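Local atomic coordinates of SIRV1 hypothetical protein ORF119 (Sulfolobus islandicus rudivirus 1 variant xx, PDB entry 2X3G), a protein that is of unknown function, a small viral protein probably related by fold to the ACT clan and possibly linked to the host membrane. Residues K32-R35 and K36-Y40; Y40-N43 and H44-S48. All blocks are in the same frame, centred on the assembly; numbering follows the deposited sequence.

Contact 1 of 2, residues K32-R35 and K36-Y40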
loop_
_atom_site.group_PDB
_atom_site.type_symbol
_atom_site.label_atom_id
_atom_site.label_comp_id
_atom_site.label_asym_id
_atom_site.label_seq_id
_atom_site.Cartn_x
_atom_site.Cartn_y
_atom_site.Cartn_z
ATOM N N LYS A 32 -2.082 -9.540 -16.299
ATOM C CA LYS A 32 -1.610 -10.019 -17.599
ATOM C C LYS A 32 -0.381 -9.241 -18.061
ATOM O O LYS A 32 0.569 -9.828 -18.586
ATOM C CB LYS A 32 -2.722 -9.902 -18.637
ATOM C CG LYS A 32 -2.536 -10.788 -19.866
ATOM C CD LYS A 32 -3.832 -10.903 -20.664
ATOM C CE LYS A 32 -3.953 -12.256 -21.365
ATOM N NZ LYS A 32 -5.334 -12.511 -21.871
ATOM N N ILE A 33 -0.413 -7.923 -17.853
ATOM C CA ILE A 33 0.701 -7.034 -18.202
ATOM C C ILE A 33 1.962 -7.438 -17.475
ATOM O O ILE A 33 2.990 -7.675 -18.095
ATOM C CB ILE A 33 0.389 -5.546 -17.845
ATOM C CG1 ILE A 33 -0.740 -5.002 -18.727
ATOM C CG2 ILE A 33 1.614 -4.676 -18.015
ATOM C CD1 ILE A 33 -1.598 -3.974 -18.020
ATOM N N PHE A 34 1.887 -7.486 -16.149
ATOM C CA PHE A 34 3.046 -7.832 -15.331
ATOM C C PHE A 34 3.537 -9.252 -15.636
ATOM O O PHE A 34 4.737 -9.480 -15.744
ATOM C CB PHE A 34 2.718 -7.711 -13.835
ATOM C CG PHE A 34 2.743 -6.295 -13.284
ATOM C CD1 PHE A 34 2.937 -5.179 -14.100
ATOM C CD2 PHE A 34 2.521 -6.082 -11.932
ATOM C CE1 PHE A 34 2.947 -3.896 -13.559
ATOM C CE2 PHE A 34 2.527 -4.784 -11.390
ATOM C CZ PHE A 34 2.739 -3.701 -12.202
ATOM N N ARG A 35 2.616 -10.200 -15.745
ATOM C CA ARG A 35 2.983 -11.576 -16.080
ATOM C C ARG A 35 3.728 -11.669 -17.409
ATOM O O ARG A 35 4.805 -12.259 -17.488
ATOM C CB ARG A 35 1.750 -12.471 -16.121
ATOM C CG ARG A 35 2.043 -13.854 -16.678
ATOM C CD ARG A 35 0.862 -14.772 -16.549
ATOM N NE ARG A 35 -0.294 -14.366 -17.357
ATOM C CZ ARG A 35 -0.381 -14.484 -18.684
ATOM N NH1 ARG A 35 0.626 -14.967 -19.407
ATOM N NH2 ARG A 35 -1.488 -14.104 -19.297
ATOM N N LYS A 36 3.155 -11.085 -18.452
ATOM C CA LYS A 36 3.783 -11.127 -19.767
ATOM C C LYS A 36 5.102 -10.365 -19.801
ATOM O O LYS A 36 6.041 -10.769 -20.494
ATOM C CB LYS A 36 2.844 -10.587 -20.844
ATOM C CG LYS A 36 1.785 -11.584 -21.285
ATOM C CD LYS A 36 1.145 -11.168 -22.587
ATOM C CE LYS A 36 0.625 -12.381 -23.348
ATOM N NZ LYS A 36 -0.456 -12.032 -24.299
ATOM N N PHE A 37 5.174 -9.261 -19.060
ATOM C CA PHE A 37 6.437 -8.556 -18.892
ATOM C C PHE A 37 7.451 -9.464 -18.195
ATOM O O PHE A 37 8.602 -9.539 -18.597
ATOM C CB PHE A 37 6.250 -7.251 -18.103
ATOM C CG PHE A 37 7.504 -6.452 -17.967
ATOM C CD1 PHE A 37 7.913 -5.593 -18.978
ATOM C CD2 PHE A 37 8.290 -6.554 -16.833
ATOM C CE1 PHE A 37 9.090 -4.871 -18.853
ATOM C CE2 PHE A 37 9.458 -5.849 -16.730
ATOM C CZ PHE A 37 9.854 -5.013 -17.723
ATOM N N ARG A 38 7.036 -10.141 -17.136
ATOM C CA ARG A 38 7.959 -11.004 -16.403
ATOM C C ARG A 38 8.472 -12.124 -17.289
ATOM O O ARG A 38 9.654 -12.508 -17.195
ATOM C CB ARG A 38 7.293 -11.604 -15.159
ATOM C CG ARG A 38 7.446 -10.738 -13.921
ATOM C CD ARG A 38 6.961 -11.465 -12.661
ATOM N NE ARG A 38 7.394 -10.700 -11.480
ATOM C CZ ARG A 38 6.715 -9.692 -10.954
ATOM N NH1 ARG A 38 5.551 -9.310 -11.475
ATOM N NH2 ARG A 38 7.221 -9.041 -9.912
ATOM N N SER A 39 7.580 -12.638 -18.128
ATOM C CA SER A 39 7.909 -13.717 -19.070
ATOM C C SER A 39 8.916 -13.268 -20.154
ATOM O O SER A 39 9.851 -13.992 -20.478
ATOM C CB SER A 39 6.642 -14.283 -19.682
ATOM O OG SER A 39 5.858 -14.973 -18.696
ATOM N N TYR A 40 8.713 -12.073 -20.687
ATOM C CA TYR A 40 9.698 -11.432 -21.551
ATOM C C TYR A 40 11.074 -11.307 -20.863
ATOM O O TYR A 40 12.095 -11.660 -21.428
ATOM C CB TYR A 40 9.157 -10.077 -22.044
ATOM C CG TYR A 40 10.189 -9.013 -22.242
ATOM C CD1 TYR A 40 10.236 -7.909 -21.392
ATOM C CD2 TYR A 40 11.123 -9.098 -23.268
ATOM C CE1 TYR A 40 11.183 -6.918 -21.552
ATOM C CE2 TYR A 40 12.098 -8.112 -23.424
ATOM C CZ TYR A 40 12.121 -7.027 -22.546
ATOM O OH TYR A 40 13.054 -6.012 -22.674
HETATM O O HOH W 1 3.414 -15.727 -19.054
#
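Arg-38 reaches back along the helix toward Phe-34, its tip closest to the phenylalanine CB, and its side chain can be followed atom by atom. CB lies 3.4 Å from Phe-34 O, the same oxygen that accepts the backbone bond from Arg-38 N at 2.8 Å. CG stays beside that carbonyl at 3.5 Å from Phe-34 O, and from there the chain runs extended to NE (chi2 -171°, chi3 168°). At the tip, NH1 comes 4.0 Å from Phe-34 CB, which sits at the edge of the guanidinium near its plane. The polar end is committed beyond the helix: NH2 bonds to Val-50 O and Ser-52 OG, and NE to Ser-119 OG of the second subunit. One residue further along, Arg-35 O accepts from Ser-39 N at 2.9 Å. A water bridges the side chains of these two residues, 2.9 Å from Arg-35 NH1, in the guanidinium plane, and 2.6 Å from Ser-39 OG. Phe-37 turns to the protein interior, meeting Ile-67 and Val-69. Successive i to i+4 bonds from Lys-32 to Ser-39 with an apolar side against strand 64-71 and a charged outer side are the mark of an amphipathic alpha helix packed on a beta sheet.

Contact 2 of 2, residues Y40-N43 and H44-S48; sequences YIYN and HDKNS
Tyr-42 and Lys-46 meet where helix 30-44 ends, the lysine backbone lying over one face of the tyrosine ring. Lys-46 CA is 4.3 Å from the Tyr-42 ring centroid and 22° off the ring normal, the evidence for a CH-pi contact displaced toward the rim. The lysine chain bends at chi2 (-146°) and then passes the phenol, with CD 3.5 Å from Tyr-42 OH. This is the solvent side: both residues are exposed, and the ring, its hydroxyl and the lysine chain touch without a hydrogen bond between the two side chains.

The inner side is tighter. Ile-41 CG2 touches Ser-48 OG at 3.3 Å, and the isoleucine also packs on Val-69 and Leu-75. The last helical turn closes through His-44 N to Tyr-40 O and Asp-45 N to Ile-41 O, both 2.9 Å. Asp-45 then leaves helical geometry and opens a type I turn, in which its O takes Ser-48 OG at 2.6 Å as well as Ser-48 N at 3.1 Å. Its OD1 accepts Asn-47 N at 3.0 Å from above the carboxylate plane, forming an Asx turn.

Asp-45 OD2 is held by Thr-71 OG1 and Asn-72 N, and His-44 NE2 by Lys-73 O. With both carboxylate oxygens accepting hydrogen bonds, Asp-45 is probably favoured as the anion, an arrangement consistent with the carboxylate holding the turn to the end of strand 64-71 and the residue just after it.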
loop_
_atom_site.group_PDB
_atom_site.type_symbol
_atom_site.label_atom_id
_atom_site.label_comp_id
_atom_site.label_asym_id
_atom_site.label_seq_id
_atom_site.Cartn_x
_atom_site.Cartn_y
_atom_site.Cartn_z
ATOM N N TYR A 40 8.713 -12.073 -20.687
ATOM C CA TYR A 40 9.698 -11.432 -21.551
ATOM C C TYR A 40 11.074 -11.307 -20.863
ATOM O O TYR A 40 12.095 -11.660 -21.428
ATOM C CB TYR A 40 9.157 -10.077 -22.044
ATOM C CG TYR A 40 10.189 -9.013 -22.242
ATOM C CD1 TYR A 40 10.236 -7.909 -21.392
ATOM C CD2 TYR A 40 11.123 -9.098 -23.268
ATOM C CE1 TYR A 40 11.183 -6.918 -21.552
ATOM C CE2 TYR A 40 12.098 -8.112 -23.424
ATOM C CZ TYR A 40 12.121 -7.027 -22.546
ATOM O OH TYR A 40 13.054 -6.012 -22.674
ATOM N N ILE A 41 11.108 -10.817 -19.635
ATOM C CA ILE A 41 12.377 -10.679 -18.911
ATOM C C ILE A 41 13.008 -12.054 -18.610
ATOM O O ILE A 41 14.229 -12.253 -18.753
ATOM C CB ILE A 41 12.185 -9.868 -17.605
ATOM C CG1 ILE A 41 11.787 -8.408 -17.925
ATOM C CG2 ILE A 41 13.438 -9.930 -16.724
ATOM C CD1 ILE A 41 12.857 -7.575 -18.591
ATOM N N TYR A 42 12.169 -13.005 -18.225
ATOM C CA TYR A 42 12.619 -14.394 -18.077
ATOM C C TYR A 42 13.261 -14.961 -19.344
ATOM O O TYR A 42 14.306 -15.596 -19.264
ATOM C CB TYR A 42 11.476 -15.302 -17.648
ATOM C CG TYR A 42 11.947 -16.704 -17.383
ATOM C CD1 TYR A 42 12.525 -17.049 -16.173
ATOM C CD2 TYR A 42 11.821 -17.681 -18.351
ATOM C CE1 TYR A 42 12.956 -18.355 -15.935
ATOM C CE2 TYR A 42 12.248 -18.971 -18.129
ATOM C CZ TYR A 42 12.823 -19.298 -16.925
ATOM O OH TYR A 42 13.239 -20.593 -16.730
ATOM N N ASN A 43 12.654 -14.723 -20.504
ATOM C CA ASN A 43 13.235 -15.165 -21.770
ATOM C C ASN A 43 14.528 -14.398 -22.112
ATOM O O ASN A 43 15.440 -14.954 -22.719
ATOM C CB ASN A 43 12.200 -15.085 -22.904
ATOM C CG ASN A 43 11.117 -16.156 -22.788
ATOM O OD1 ASN A 43 11.227 -17.088 -21.989
ATOM N ND2 ASN A 43 10.081 -16.053 -23.627
ATOM N N HIS A 44 14.602 -13.143 -21.681
ATOM C CA HIS A 44 15.786 -12.285 -21.853
ATOM C C HIS A 44 16.972 -12.838 -21.030
ATOM O O HIS A 44 18.116 -12.892 -21.510
ATOM C CB HIS A 44 15.405 -10.847 -21.452
ATOM C CG HIS A 44 16.566 -9.962 -21.112
ATOM N ND1 HIS A 44 17.313 -9.307 -22.071
ATOM C CD2 HIS A 44 17.085 -9.595 -19.915
ATOM C CE1 HIS A 44 18.257 -8.598 -21.477
ATOM N NE2 HIS A 44 18.137 -8.750 -20.168
ATOM N N ASP A 45 16.678 -13.290 -19.812
ATOM C CA ASP A 45 17.678 -13.772 -18.869
ATOM C C ASP A 45 16.987 -14.696 -17.879
ATOM O O ASP A 45 16.227 -14.233 -17.045
ATOM C CB ASP A 45 18.278 -12.559 -18.146
ATOM C CG ASP A 45 19.233 -12.917 -17.018
ATOM O OD1 ASP A 45 19.555 -14.107 -16.772
ATOM O OD2 ASP A 45 19.674 -11.955 -16.364
ATOM N N LYS A 46 17.256 -15.994 -17.946
ATOM C CA LYS A 46 16.522 -16.947 -17.093
ATOM C C LYS A 46 16.868 -16.819 -15.601
ATOM O O LYS A 46 16.142 -17.343 -14.753
ATOM C CB LYS A 46 16.740 -18.380 -17.555
ATOM C CG LYS A 46 16.271 -18.631 -18.996
ATOM C CD LYS A 46 15.721 -20.010 -19.187
ATOM C CE LYS A 46 15.258 -20.223 -20.615
ATOM N NZ LYS A 46 14.209 -21.276 -20.673
ATOM N N ASN A 47 17.979 -16.156 -15.285
ATOM C CA ASN A 47 18.369 -15.863 -13.887
ATOM C C ASN A 47 17.819 -14.561 -13.312
ATOM O O ASN A 47 18.071 -14.237 -12.137
ATOM C CB ASN A 47 19.895 -15.794 -13.765
ATOM C CG ASN A 47 20.573 -17.089 -14.123
ATOM O OD1 ASN A 47 20.097 -18.179 -13.775
ATOM N ND2 ASN A 47 21.708 -16.986 -14.815
ATOM N N SER A 48 17.099 -13.796 -14.125
ATOM C CA SER A 48 16.643 -12.470 -13.752
ATOM C C SER A 48 15.614 -12.529 -12.642
ATOM O O SER A 48 14.983 -13.580 -12.427
ATOM C CB SER A 48 16.033 -11.751 -14.962
ATOM O OG SER A 48 15.019 -12.540 -15.562
#

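Followed from the N terminus, the chain leaves strand 15-22 and enters helix 30-44, where contact 1 spans two consecutive turns without closing a loop. Contact 2 starts on Tyr-40, the residue on which contact 1 ends, and closes the short connection from the helix to strand 49-55. The two are therefore sequential, sharing one residue; they neither nest nor cross, and their centres lie about 11 Å apart. Tyr-40 itself faces the region of helix 77-82, stacking on His-83. Contact 1 joins the helix to strand 64-71, outer strand 49-55 and the second subunit, while contact 2 ties the C-terminal end of the helix to the end of strand 64-71 and the loop that follows.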